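Local coordinates for protein endo-pectate lyase (Erwinia chrysanthemi, PDB 3B4N) that is a calcium-dependent pectate lyase that cleaves polygalacturonate by elimination and probably also acts, in endo fashion, on highly methylated pectins, at residues A[154-158]-A[159-163]. Residues are numbered along the deposited sequence; the frame is centred on the assembly and turned at random.
Sequences IILKN and ATVKN
The peptide group joining Ala159 to Thr160 turns one flat face to Leu156: CD2 of the leucine lies over it, while CB and CD1 stay on that side of the plane but beyond the carbonyl oxygen. Leu156 CD1, above the plane and past the oxygen, is 3.8 Å from Ala159 O. The methyl of Ala159 leans to this same face and meets the other branch of the leucine, CD2 to CB 4.2 Å, whereas CB of Thr160 leaves on the reverse side.

Such a corner illustrates how a right-handed parallel beta-helix changes sheet within one coil. Strand 154-157 is hydrogen-bonded to strands 125-128 and 175-179; strand 160-162 pairs instead with 131-133 and 181-189. Between them Asn158 takes a left-handed helical backbone conformation (phi 52°), bending the chain sharply enough for Leu156 and Val161 to face each other inside the coil. Asn158 also packs between Asn129 and Asn181 of the adjoining coils, which recalls the asparagine ladder of pectate lyases.

Leucine and valine cross at about a right angle. With CG anti to its carbonyl carbon (chi1 -56°), the leucine sends its fork to the valine: Leu156 CD1 reaches Val161 CG1 at 3.9 Å, and Leu156 CD2 meets Val161 CB at 4.0 Å. Phe127 and Cys182 add to the apolar surroundings of the leucine, while its main chain bonds to His176 and Asp178, both zinc ligands.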
ATOM      1  N   ILE A 154       7.945 -12.551  -2.187  1.00 11.42           N
ATOM      2  CA  ILE A 154       7.131 -13.340  -1.274  1.00 11.18           C
ATOM      3  C   ILE A 154       5.889 -13.784  -2.020  1.00 10.64           C
ATOM      4  O   ILE A 154       5.295 -12.996  -2.765  1.00 10.68           O
ATOM      5  CB  ILE A 154       6.672 -12.501  -0.048  1.00 10.74           C
ATOM      6  CG1 ILE A 154       7.884 -12.040   0.765  1.00 12.08           C
ATOM      7  CG2 ILE A 154       5.691 -13.310   0.815  1.00 12.74           C
ATOM      8  CD1 ILE A 154       8.633 -13.166   1.458  1.00 14.20           C
ATOM      9  N   ILE A 155       5.502 -15.040  -1.827  1.00 10.56           N
ATOM     10  CA  ILE A 155       4.309 -15.594  -2.448  1.00 10.58           C
ATOM     11  C   ILE A 155       3.365 -16.016  -1.332  1.00 11.08           C
ATOM     12  O   ILE A 155       3.749 -16.756  -0.416  1.00 11.65           O
ATOM     13  CB  ILE A 155       4.629 -16.826  -3.316  1.00 11.52           C
ATOM     14  CG1 ILE A 155       5.531 -16.419  -4.480  1.00 12.91           C
ATOM     15  CG2 ILE A 155       3.336 -17.440  -3.843  1.00 11.09           C
ATOM     16  CD1 ILE A 155       5.978 -17.577  -5.326  1.00 15.93           C
ATOM     17  N   LEU A 156       2.132 -15.541  -1.412  1.00 10.40           N
ATOM     18  CA  LEU A 156       1.129 -15.857  -0.413  1.00 10.37           C
ATOM     19  C   LEU A 156       0.038 -16.720  -1.041  1.00 11.11           C
ATOM     20  O   LEU A 156      -0.430 -16.446  -2.146  1.00 10.41           O
ATOM     21  CB  LEU A 156       0.510 -14.560   0.130  1.00 10.69           C
ATOM     22  CG  LEU A 156       1.464 -13.518   0.718  1.00  9.93           C
ATOM     23  CD1 LEU A 156       0.676 -12.255   1.062  1.00 10.59           C
ATOM     24  CD2 LEU A 156       2.150 -14.081   1.963  1.00 11.21           C
ATOM     25  N   LYS A 157      -0.350 -17.781  -0.343  1.00 11.17           N
ATOM     26  CA  LYS A 157      -1.426 -18.650  -0.806  1.00 12.76           C
ATOM     27  C   LYS A 157      -2.381 -18.715   0.380  1.00 12.65           C
ATOM     28  O   LYS A 157      -2.148 -19.462   1.331  1.00 13.45           O
ATOM     29  CB  LYS A 157      -0.885 -20.037  -1.163  1.00 13.88           C
ATOM     30  CG  LYS A 157      -0.048 -20.035  -2.446  1.00 16.84           C
ATOM     31  CD  LYS A 157       0.457 -21.431  -2.808  1.00 19.87           C
ATOM     32  CE  LYS A 157      -0.695 -22.387  -3.083  1.00 22.27           C
ATOM     33  NZ  LYS A 157      -1.597 -21.877  -4.156  1.00 24.77           N
ATOM     34  N   ASN A 158      -3.435 -17.901   0.324  1.00 11.87           N
ATOM     35  CA  ASN A 158      -4.422 -17.794   1.407  1.00 12.18           C
ATOM     36  C   ASN A 158      -3.642 -17.535   2.691  1.00 12.49           C
ATOM     37  O   ASN A 158      -3.887 -18.148   3.731  1.00 13.59           O
ATOM     38  CB  ASN A 158      -5.248 -19.077   1.539  1.00 13.03           C
ATOM     39  CG  ASN A 158      -6.500 -18.874   2.376  1.00 14.68           C
ATOM     40  OD1 ASN A 158      -6.705 -19.540   3.397  1.00 17.68           O
ATOM     41  ND2 ASN A 158      -7.349 -17.950   1.947  1.00 12.10           N
ATOM     42  N   ALA A 159      -2.710 -16.592   2.610  1.00 11.07           N
ATOM     43  CA  ALA A 159      -1.845 -16.266   3.731  1.00 11.35           C
ATOM     44  C   ALA A 159      -1.684 -14.772   3.965  1.00 11.29           C
ATOM     45  O   ALA A 159      -2.009 -13.947   3.108  1.00 11.78           O
ATOM     46  CB  ALA A 159      -0.473 -16.902   3.514  1.00 11.86           C
ATOM     47  N   THR A 160      -1.160 -14.439   5.137  1.00 12.11           N
ATOM     48  CA  THR A 160      -0.939 -13.054   5.523  1.00 10.89           C
ATOM     49  C   THR A 160       0.517 -12.821   5.880  1.00 11.45           C
ATOM     50  O   THR A 160       1.154 -13.666   6.509  1.00 12.12           O
ATOM     51  CB  THR A 160      -1.793 -12.679   6.767  1.00 12.54           C
ATOM     52  OG1 THR A 160      -3.179 -12.735   6.425  1.00 15.29           O
ATOM     53  CG2 THR A 160      -1.454 -11.269   7.262  1.00 12.94           C
ATOM     54  N   VAL A 161       1.058 -11.686   5.455  1.00 10.98           N
ATOM     55  CA  VAL A 161       2.413 -11.321   5.816  1.00 10.94           C
ATOM     56  C   VAL A 161       2.323  -9.921   6.418  1.00 10.47           C
ATOM     57  O   VAL A 161       1.549  -9.081   5.945  1.00 11.21           O
ATOM     58  CB  VAL A 161       3.372 -11.321   4.600  1.00  9.88           C
ATOM     59  CG1 VAL A 161       2.932 -10.295   3.562  1.00 11.37           C
ATOM     60  CG2 VAL A 161       4.787 -11.028   5.073  1.00 12.75           C
ATOM     61  N   LYS A 162       3.058  -9.678   7.493  1.00 10.09           N
ATOM     62  CA  LYS A 162       3.023  -8.352   8.095  1.00 10.48           C
ATOM     63  C   LYS A 162       4.363  -7.876   8.605  1.00 10.55           C
ATOM     64  O   LYS A 162       5.250  -8.681   8.899  1.00 10.76           O
ATOM     65  CB  LYS A 162       1.980  -8.285   9.215  1.00 15.19           C
ATOM     66  CG  LYS A 162       2.155  -9.268  10.343  1.00 16.94           C
ATOM     67  CD  LYS A 162       0.936  -9.195  11.264  1.00 20.19           C
ATOM     68  CE  LYS A 162       1.018 -10.163  12.421  1.00 23.09           C
ATOM     69  NZ  LYS A 162      -0.238 -10.105  13.231  1.00 25.41           N
ATOM     70  N   ASN A 163       4.506  -6.553   8.665  1.00  9.08           N
ATOM     71  CA  ASN A 163       5.704  -5.886   9.166  1.00  8.84           C
ATOM     72  C   ASN A 163       6.942  -6.270   8.369  1.00  9.63           C
ATOM     73  O   ASN A 163       7.856  -6.915   8.880  1.00 11.14           O
ATOM     74  CB  ASN A 163       5.909  -6.249  10.640  1.00  8.64           C
ATOM     75  CG  ASN A 163       4.657  -6.058  11.467  1.00 10.17           C
ATOM     76  OD1 ASN A 163       4.284  -6.930  12.254  1.00 12.67           O
ATOM     77  ND2 ASN A 163       4.006  -4.926  11.302  1.00  7.71           N
TER